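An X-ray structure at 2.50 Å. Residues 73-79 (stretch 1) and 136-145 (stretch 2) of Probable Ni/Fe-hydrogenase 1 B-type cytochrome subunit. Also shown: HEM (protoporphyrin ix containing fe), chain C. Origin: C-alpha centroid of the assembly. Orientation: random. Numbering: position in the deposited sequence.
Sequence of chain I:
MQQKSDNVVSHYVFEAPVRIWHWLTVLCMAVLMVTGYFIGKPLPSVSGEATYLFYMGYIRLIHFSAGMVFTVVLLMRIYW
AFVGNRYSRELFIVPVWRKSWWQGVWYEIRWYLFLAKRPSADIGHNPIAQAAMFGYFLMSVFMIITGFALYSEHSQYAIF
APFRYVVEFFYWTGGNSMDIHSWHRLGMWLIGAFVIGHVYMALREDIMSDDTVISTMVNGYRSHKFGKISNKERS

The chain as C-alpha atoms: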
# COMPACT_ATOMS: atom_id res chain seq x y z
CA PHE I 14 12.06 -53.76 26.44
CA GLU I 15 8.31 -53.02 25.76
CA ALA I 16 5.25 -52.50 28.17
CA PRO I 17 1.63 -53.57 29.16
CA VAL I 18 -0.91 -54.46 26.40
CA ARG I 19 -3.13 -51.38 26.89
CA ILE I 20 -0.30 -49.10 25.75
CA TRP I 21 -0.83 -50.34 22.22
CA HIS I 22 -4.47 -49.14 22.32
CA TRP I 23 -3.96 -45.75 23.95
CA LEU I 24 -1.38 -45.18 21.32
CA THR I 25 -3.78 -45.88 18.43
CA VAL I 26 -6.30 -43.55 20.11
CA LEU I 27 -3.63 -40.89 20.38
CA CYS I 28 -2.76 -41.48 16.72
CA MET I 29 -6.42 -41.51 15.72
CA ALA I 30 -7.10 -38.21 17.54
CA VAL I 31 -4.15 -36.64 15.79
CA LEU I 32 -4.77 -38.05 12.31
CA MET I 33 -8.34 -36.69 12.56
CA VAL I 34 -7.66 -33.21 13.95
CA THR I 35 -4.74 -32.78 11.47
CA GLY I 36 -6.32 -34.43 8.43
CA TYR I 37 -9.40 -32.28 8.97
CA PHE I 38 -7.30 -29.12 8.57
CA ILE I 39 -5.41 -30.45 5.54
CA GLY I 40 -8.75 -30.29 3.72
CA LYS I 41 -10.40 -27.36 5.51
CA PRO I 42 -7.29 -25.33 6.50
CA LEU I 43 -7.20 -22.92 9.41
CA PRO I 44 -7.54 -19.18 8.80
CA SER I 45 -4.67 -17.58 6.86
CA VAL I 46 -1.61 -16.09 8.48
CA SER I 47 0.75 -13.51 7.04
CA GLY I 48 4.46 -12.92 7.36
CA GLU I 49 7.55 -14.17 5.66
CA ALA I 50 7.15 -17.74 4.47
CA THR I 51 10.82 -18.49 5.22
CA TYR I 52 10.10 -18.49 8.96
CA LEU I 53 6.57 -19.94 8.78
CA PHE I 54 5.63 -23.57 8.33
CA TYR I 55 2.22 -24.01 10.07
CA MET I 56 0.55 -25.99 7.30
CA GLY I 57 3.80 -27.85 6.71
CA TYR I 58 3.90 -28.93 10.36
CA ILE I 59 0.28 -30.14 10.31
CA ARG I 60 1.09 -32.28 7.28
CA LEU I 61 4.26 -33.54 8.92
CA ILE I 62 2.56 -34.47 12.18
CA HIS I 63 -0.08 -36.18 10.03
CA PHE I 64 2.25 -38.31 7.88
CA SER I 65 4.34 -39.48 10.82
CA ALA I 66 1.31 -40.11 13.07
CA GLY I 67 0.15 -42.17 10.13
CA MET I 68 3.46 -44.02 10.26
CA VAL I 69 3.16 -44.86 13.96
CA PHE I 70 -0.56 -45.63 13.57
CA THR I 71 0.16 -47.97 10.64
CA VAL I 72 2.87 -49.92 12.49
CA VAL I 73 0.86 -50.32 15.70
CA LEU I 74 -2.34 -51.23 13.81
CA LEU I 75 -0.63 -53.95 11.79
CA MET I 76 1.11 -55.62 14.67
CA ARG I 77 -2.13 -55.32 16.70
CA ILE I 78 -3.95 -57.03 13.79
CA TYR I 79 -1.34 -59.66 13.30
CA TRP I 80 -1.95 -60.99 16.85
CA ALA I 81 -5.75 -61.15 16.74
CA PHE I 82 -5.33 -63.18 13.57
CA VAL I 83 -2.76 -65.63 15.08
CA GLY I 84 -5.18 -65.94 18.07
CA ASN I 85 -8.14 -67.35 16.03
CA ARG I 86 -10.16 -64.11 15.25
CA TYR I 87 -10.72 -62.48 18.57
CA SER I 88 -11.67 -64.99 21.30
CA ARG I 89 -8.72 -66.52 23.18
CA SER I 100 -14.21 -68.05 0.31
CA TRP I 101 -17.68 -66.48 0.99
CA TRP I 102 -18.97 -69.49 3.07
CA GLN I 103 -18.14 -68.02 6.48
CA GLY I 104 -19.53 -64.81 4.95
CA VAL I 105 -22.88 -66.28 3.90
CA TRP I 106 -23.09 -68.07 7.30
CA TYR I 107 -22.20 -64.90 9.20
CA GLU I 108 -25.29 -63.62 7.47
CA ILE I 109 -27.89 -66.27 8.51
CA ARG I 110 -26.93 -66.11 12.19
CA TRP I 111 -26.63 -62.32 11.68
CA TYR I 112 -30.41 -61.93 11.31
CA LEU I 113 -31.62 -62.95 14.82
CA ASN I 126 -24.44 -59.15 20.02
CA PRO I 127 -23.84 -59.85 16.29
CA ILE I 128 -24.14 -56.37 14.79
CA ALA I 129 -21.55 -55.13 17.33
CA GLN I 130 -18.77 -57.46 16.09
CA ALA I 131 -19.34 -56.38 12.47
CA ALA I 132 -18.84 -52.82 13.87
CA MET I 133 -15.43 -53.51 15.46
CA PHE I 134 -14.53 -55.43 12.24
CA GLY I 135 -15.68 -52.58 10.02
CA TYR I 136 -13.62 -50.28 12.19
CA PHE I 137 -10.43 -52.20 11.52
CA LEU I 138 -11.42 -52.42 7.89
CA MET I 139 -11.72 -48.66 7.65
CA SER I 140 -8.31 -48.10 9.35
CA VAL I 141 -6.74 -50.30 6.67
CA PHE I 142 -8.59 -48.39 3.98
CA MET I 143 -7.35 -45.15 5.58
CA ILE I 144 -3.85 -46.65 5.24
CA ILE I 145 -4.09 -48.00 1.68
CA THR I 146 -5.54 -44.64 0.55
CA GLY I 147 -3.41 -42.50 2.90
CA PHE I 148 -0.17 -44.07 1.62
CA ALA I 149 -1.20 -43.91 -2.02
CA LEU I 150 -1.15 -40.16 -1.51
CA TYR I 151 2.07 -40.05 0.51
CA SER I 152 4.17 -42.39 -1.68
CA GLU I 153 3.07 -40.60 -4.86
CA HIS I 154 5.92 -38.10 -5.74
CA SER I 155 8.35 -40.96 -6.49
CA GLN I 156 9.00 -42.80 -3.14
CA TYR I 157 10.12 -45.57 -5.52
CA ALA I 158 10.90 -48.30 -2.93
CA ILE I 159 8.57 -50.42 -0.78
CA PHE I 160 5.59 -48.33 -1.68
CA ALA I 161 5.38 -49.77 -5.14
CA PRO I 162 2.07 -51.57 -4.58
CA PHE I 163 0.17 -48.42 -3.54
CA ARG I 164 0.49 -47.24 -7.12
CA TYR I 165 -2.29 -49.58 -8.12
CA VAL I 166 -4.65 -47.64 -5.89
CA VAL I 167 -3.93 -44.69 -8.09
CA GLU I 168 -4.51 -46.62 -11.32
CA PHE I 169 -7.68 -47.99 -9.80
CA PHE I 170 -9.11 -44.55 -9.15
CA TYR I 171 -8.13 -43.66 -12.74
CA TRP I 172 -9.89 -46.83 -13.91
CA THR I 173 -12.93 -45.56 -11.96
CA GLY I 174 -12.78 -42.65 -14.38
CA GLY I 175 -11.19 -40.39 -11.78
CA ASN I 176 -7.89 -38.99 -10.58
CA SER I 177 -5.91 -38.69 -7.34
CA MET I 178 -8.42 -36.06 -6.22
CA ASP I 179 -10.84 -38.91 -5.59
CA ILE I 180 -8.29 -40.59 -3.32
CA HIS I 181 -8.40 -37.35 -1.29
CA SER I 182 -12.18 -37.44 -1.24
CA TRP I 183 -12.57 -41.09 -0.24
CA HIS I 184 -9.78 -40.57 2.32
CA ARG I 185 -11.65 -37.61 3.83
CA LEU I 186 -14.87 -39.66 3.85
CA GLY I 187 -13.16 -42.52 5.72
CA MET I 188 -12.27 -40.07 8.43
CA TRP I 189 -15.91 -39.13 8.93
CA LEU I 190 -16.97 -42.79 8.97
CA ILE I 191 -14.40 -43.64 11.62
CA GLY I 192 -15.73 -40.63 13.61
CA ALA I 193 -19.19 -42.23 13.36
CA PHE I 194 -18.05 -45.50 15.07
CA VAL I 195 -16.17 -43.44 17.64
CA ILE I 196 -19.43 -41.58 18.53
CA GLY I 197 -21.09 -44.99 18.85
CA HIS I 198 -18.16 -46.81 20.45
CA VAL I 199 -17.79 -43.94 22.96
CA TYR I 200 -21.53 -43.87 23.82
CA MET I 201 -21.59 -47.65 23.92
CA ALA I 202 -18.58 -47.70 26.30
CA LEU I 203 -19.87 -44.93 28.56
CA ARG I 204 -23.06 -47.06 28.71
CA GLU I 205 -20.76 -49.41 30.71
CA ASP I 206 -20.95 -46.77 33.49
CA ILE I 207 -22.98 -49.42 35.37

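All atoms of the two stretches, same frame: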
# COMPACT_ATOMS: atom_id res chain seq x y z
N VAL I 73 1.61 -49.81 14.57
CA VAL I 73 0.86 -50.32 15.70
C VAL I 73 -0.35 -51.13 15.25
O VAL I 73 -0.53 -52.24 15.70
CB VAL I 73 0.47 -49.20 16.68
CG1 VAL I 73 -0.43 -49.73 17.79
CG2 VAL I 73 1.72 -48.58 17.29
N LEU I 74 -1.16 -50.56 14.36
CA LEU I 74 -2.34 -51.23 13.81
C LEU I 74 -2.03 -52.60 13.22
O LEU I 74 -2.77 -53.54 13.46
CB LEU I 74 -2.99 -50.34 12.75
CG LEU I 74 -4.40 -50.53 12.16
CD1 LEU I 74 -4.36 -51.37 10.88
CD2 LEU I 74 -5.37 -51.08 13.19
N LEU I 75 -0.95 -52.71 12.46
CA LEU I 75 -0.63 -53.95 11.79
C LEU I 75 -0.08 -55.01 12.68
O LEU I 75 -0.32 -56.17 12.43
CB LEU I 75 0.33 -53.74 10.62
CG LEU I 75 -0.36 -53.16 9.39
CD1 LEU I 75 0.66 -52.33 8.61
CD2 LEU I 75 -0.98 -54.25 8.53
N MET I 76 0.67 -54.63 13.70
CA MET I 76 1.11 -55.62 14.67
C MET I 76 -0.12 -56.06 15.52
O MET I 76 -0.35 -57.25 15.73
CB MET I 76 2.32 -55.13 15.48
CG MET I 76 2.07 -53.95 16.41
SD MET I 76 3.33 -53.64 17.68
CE MET I 76 2.37 -53.63 19.19
N ARG I 77 -0.92 -55.09 15.93
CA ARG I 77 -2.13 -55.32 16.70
C ARG I 77 -3.15 -56.20 15.93
O ARG I 77 -3.96 -56.89 16.54
CB ARG I 77 -2.70 -53.95 17.07
CG ARG I 77 -3.91 -53.95 17.95
CD ARG I 77 -4.13 -52.58 18.53
NE ARG I 77 -5.39 -52.55 19.24
CZ ARG I 77 -6.37 -51.66 19.05
NH1 ARG I 77 -6.23 -50.68 18.16
NH2 ARG I 77 -7.49 -51.75 19.76
N ILE I 78 -3.08 -56.18 14.61
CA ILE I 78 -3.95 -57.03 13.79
C ILE I 78 -3.31 -58.39 13.63
O ILE I 78 -3.99 -59.40 13.63
CB ILE I 78 -4.26 -56.39 12.41
CG1 ILE I 78 -5.45 -55.43 12.53
CG2 ILE I 78 -4.56 -57.42 11.32
CD1 ILE I 78 -5.77 -54.66 11.27
N TYR I 79 -2.01 -58.41 13.49
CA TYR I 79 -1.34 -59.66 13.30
C TYR I 79 -1.62 -60.65 14.46
O TYR I 79 -1.81 -61.85 14.22
CB TYR I 79 0.15 -59.42 13.09
CG TYR I 79 0.89 -60.68 12.99
CD1 TYR I 79 0.63 -61.58 11.97
CD2 TYR I 79 1.82 -61.01 13.97
CE1 TYR I 79 1.31 -62.78 11.90
CE2 TYR I 79 2.51 -62.21 13.92
CZ TYR I 79 2.25 -63.09 12.89
OH TYR I 79 2.94 -64.27 12.87
N TYR I 136 -14.50 -51.32 11.68
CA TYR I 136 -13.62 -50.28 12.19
C TYR I 136 -12.19 -50.55 11.80
O TYR I 136 -11.47 -49.64 11.41
CB TYR I 136 -13.76 -50.20 13.71
CG TYR I 136 -12.79 -49.27 14.38
CD1 TYR I 136 -11.53 -49.69 14.74
CD2 TYR I 136 -13.16 -47.97 14.67
CE1 TYR I 136 -10.64 -48.83 15.36
CE2 TYR I 136 -12.29 -47.10 15.28
CZ TYR I 136 -11.03 -47.53 15.62
OH TYR I 136 -10.16 -46.66 16.23
N PHE I 137 -11.77 -51.81 11.91
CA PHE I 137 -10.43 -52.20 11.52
C PHE I 137 -10.30 -52.29 10.01
O PHE I 137 -9.22 -52.29 9.49
CB PHE I 137 -10.05 -53.53 12.15
CG PHE I 137 -9.53 -53.40 13.56
CD1 PHE I 137 -8.71 -52.34 13.94
CD2 PHE I 137 -9.86 -54.34 14.51
CE1 PHE I 137 -8.24 -52.22 15.22
CE2 PHE I 137 -9.38 -54.23 15.79
CZ PHE I 137 -8.57 -53.17 16.15
N LEU I 138 -11.42 -52.37 9.33
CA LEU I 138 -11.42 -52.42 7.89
C LEU I 138 -11.27 -51.02 7.33
O LEU I 138 -10.69 -50.84 6.28
CB LEU I 138 -12.71 -53.04 7.40
CG LEU I 138 -12.80 -53.31 5.91
CD1 LEU I 138 -11.67 -54.22 5.48
CD2 LEU I 138 -14.12 -53.94 5.57
N MET I 139 -11.82 -50.05 8.04
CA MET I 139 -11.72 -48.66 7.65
C MET I 139 -10.25 -48.23 7.82
O MET I 139 -9.66 -47.77 6.86
CB MET I 139 -12.60 -47.78 8.53
CG MET I 139 -14.08 -47.85 8.18
SD MET I 139 -14.37 -47.05 6.61
CE MET I 139 -14.16 -48.38 5.43
N SER I 140 -9.69 -48.39 9.03
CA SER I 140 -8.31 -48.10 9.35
C SER I 140 -7.37 -48.56 8.26
O SER I 140 -6.44 -47.85 7.92
CB SER I 140 -7.93 -48.76 10.68
OG SER I 140 -8.81 -48.34 11.71
N VAL I 141 -7.61 -49.74 7.70
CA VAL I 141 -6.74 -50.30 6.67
C VAL I 141 -6.99 -49.61 5.35
O VAL I 141 -6.07 -49.44 4.54
CB VAL I 141 -6.95 -51.82 6.53
CG1 VAL I 141 -6.24 -52.37 5.31
CG2 VAL I 141 -6.43 -52.53 7.78
N PHE I 142 -8.22 -49.16 5.16
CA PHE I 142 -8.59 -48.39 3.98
C PHE I 142 -7.94 -47.01 4.09
O PHE I 142 -7.37 -46.51 3.12
CB PHE I 142 -10.12 -48.30 3.84
CG PHE I 142 -10.58 -47.53 2.63
CD1 PHE I 142 -10.45 -48.07 1.34
CD2 PHE I 142 -11.11 -46.24 2.77
CE1 PHE I 142 -10.85 -47.35 0.22
CE2 PHE I 142 -11.51 -45.52 1.66
CZ PHE I 142 -11.38 -46.08 0.38
N MET I 143 -8.00 -46.42 5.28
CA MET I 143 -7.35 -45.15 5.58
C MET I 143 -5.82 -45.19 5.43
O MET I 143 -5.15 -44.15 5.37
CB MET I 143 -7.73 -44.68 6.98
CG MET I 143 -9.15 -44.19 7.04
SD MET I 143 -9.43 -42.95 5.76
CE MET I 143 -9.02 -41.47 6.67
N ILE I 144 -5.28 -46.41 5.35
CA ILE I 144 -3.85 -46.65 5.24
C ILE I 144 -3.51 -46.87 3.77
O ILE I 144 -2.57 -46.24 3.26
CB ILE I 144 -3.37 -47.83 6.12
CG1 ILE I 144 -3.28 -47.38 7.60
CG2 ILE I 144 -2.05 -48.40 5.61
CD1 ILE I 144 -3.05 -48.50 8.62
N ILE I 145 -4.27 -47.75 3.11
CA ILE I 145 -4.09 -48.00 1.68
C ILE I 145 -4.26 -46.70 0.89
O ILE I 145 -3.44 -46.41 0.02
CB ILE I 145 -5.06 -49.06 1.16
CG1 ILE I 145 -4.77 -50.39 1.83
CG2 ILE I 145 -4.90 -49.24 -0.34
CD1 ILE I 145 -5.93 -51.35 1.71
CHA HEM C . -4.87 -36.26 4.31
CHB HEM C . -7.27 -38.12 7.99
CHC HEM C . -4.45 -42.01 7.86
CHD HEM C . -1.69 -39.85 4.58
C1A HEM C . -5.82 -36.52 5.25
C2A HEM C . -7.04 -35.84 5.31
C3A HEM C . -7.73 -36.36 6.34
C4A HEM C . -6.93 -37.36 6.92
CMA HEM C . -9.10 -35.92 6.77
CAA HEM C . -7.48 -34.71 4.40
CBA HEM C . -8.06 -35.19 3.09
CGA HEM C . -8.48 -34.02 2.27
O1A HEM C . -9.42 -33.27 2.57
O2A HEM C . -7.87 -33.78 1.23
C1B HEM C . -6.71 -39.38 8.26
C2B HEM C . -7.23 -40.28 9.23
C3B HEM C . -6.44 -41.38 9.18
C4B HEM C . -5.44 -41.11 8.16
CMB HEM C . -8.43 -40.04 10.13
CAB HEM C . -6.50 -42.63 9.94
CBB HEM C . -7.29 -42.77 10.99
C1C HEM C . -3.41 -41.74 6.99
C2C HEM C . -2.29 -42.55 6.80
C3C HEM C . -1.51 -41.93 5.86
C4C HEM C . -2.17 -40.74 5.49
CMC HEM C . -1.99 -43.88 7.46
CAC HEM C . -0.23 -42.45 5.35
CBC HEM C . 0.88 -41.74 5.48
C1D HEM C . -2.39 -38.71 4.23
C2D HEM C . -1.92 -37.86 3.15
C3D HEM C . -2.81 -36.84 3.07
C4D HEM C . -3.81 -37.11 4.11
CMD HEM C . -0.67 -38.12 2.35
CAD HEM C . -2.82 -35.64 2.13
CBD HEM C . -1.52 -34.85 2.17
CGD HEM C . -1.51 -33.61 1.32
O1D HEM C . -1.43 -33.66 0.09
O2D HEM C . -1.57 -32.49 1.85
NA HEM C . -5.77 -37.47 6.22
NB HEM C . -5.65 -39.91 7.65
NC HEM C . -3.29 -40.63 6.23
ND HEM C . -3.53 -38.24 4.77
FE HEM C . -4.52 -38.99 6.14

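The two helical segments run in roughly opposite directions, with an angle of 140° between their N-to-C directions, and their axes approach no closer than 11.3 Å. That is a wide separation for packed helices, so side chains rather than backbones fill the space between them. The contact buries 327 Å², counting both sides, and no hydrogen bond crosses it; what joins the segments is mainly the fit of apolar side chains.

The central bump is Leu 74. Its CA-to-CB bond points toward the second helix, and its side chain enters a hollow bounded by Phe 137, Ser 140, Val 141 and Ile 144, residues spaced so that they line one side of that helix. The two methyl groups spread apart within the hollow. CD2 reaches the ring of Phe 137, 3.6 Å from its CD1, while CD1 turns to the other end, lying 3.9 Å from Val 141 CG2 and 3.9 Å from Ile 144 CD1. A branched leucine suits this place because its forked tip meets several walls at once.

Ser 140 forms the floor of the hollow. Its small side chain lets Leu 74 settle close, with Leu 74 CG 4.2 Å from Ser 140 CB, and the CA atoms of these two residues are 8.1 Å apart. The hydroxyl does not face the apolar pocket unsatisfied: Ser 140 OG donates a hydrogen bond to Tyr 136 O, 3.0 Å away, one turn back in its own helix.

Beside this knob, Ile 78 lies one turn further along the first helix. Its extended CD1 methyl touches Val 141 CG2 at 4.1 Å, so that the same valine methyl meets both Leu 74 and Ile 78.

Of the residues of the second helix, Phe 137 has the most surface covered by the first, and its ring touches both Leu 74 and Arg 77, through neighbouring atoms CD1 and CE1. The long, nearly extended side chain of Arg 77 brings its guanidinium alongside the ring, with Arg 77 NH1 3.9 Å from Phe 137 CE1. The ring atom lies over one face of the guanidinium, whereas NH1 sits at the ring edge, near its plane; the two planar groups are therefore not stacked face to face. Arg 77 as a whole remains partly exposed, which suits a charged residue at this place.

At the far end, buried Ile 144 links the helix contact to the cofactor: its CD1 meets Leu 74, and its CG1 lies 3.7 Å from heme CMC. Met 143 does not touch the first helix, but its CE approaches heme C2B to 3.3 Å.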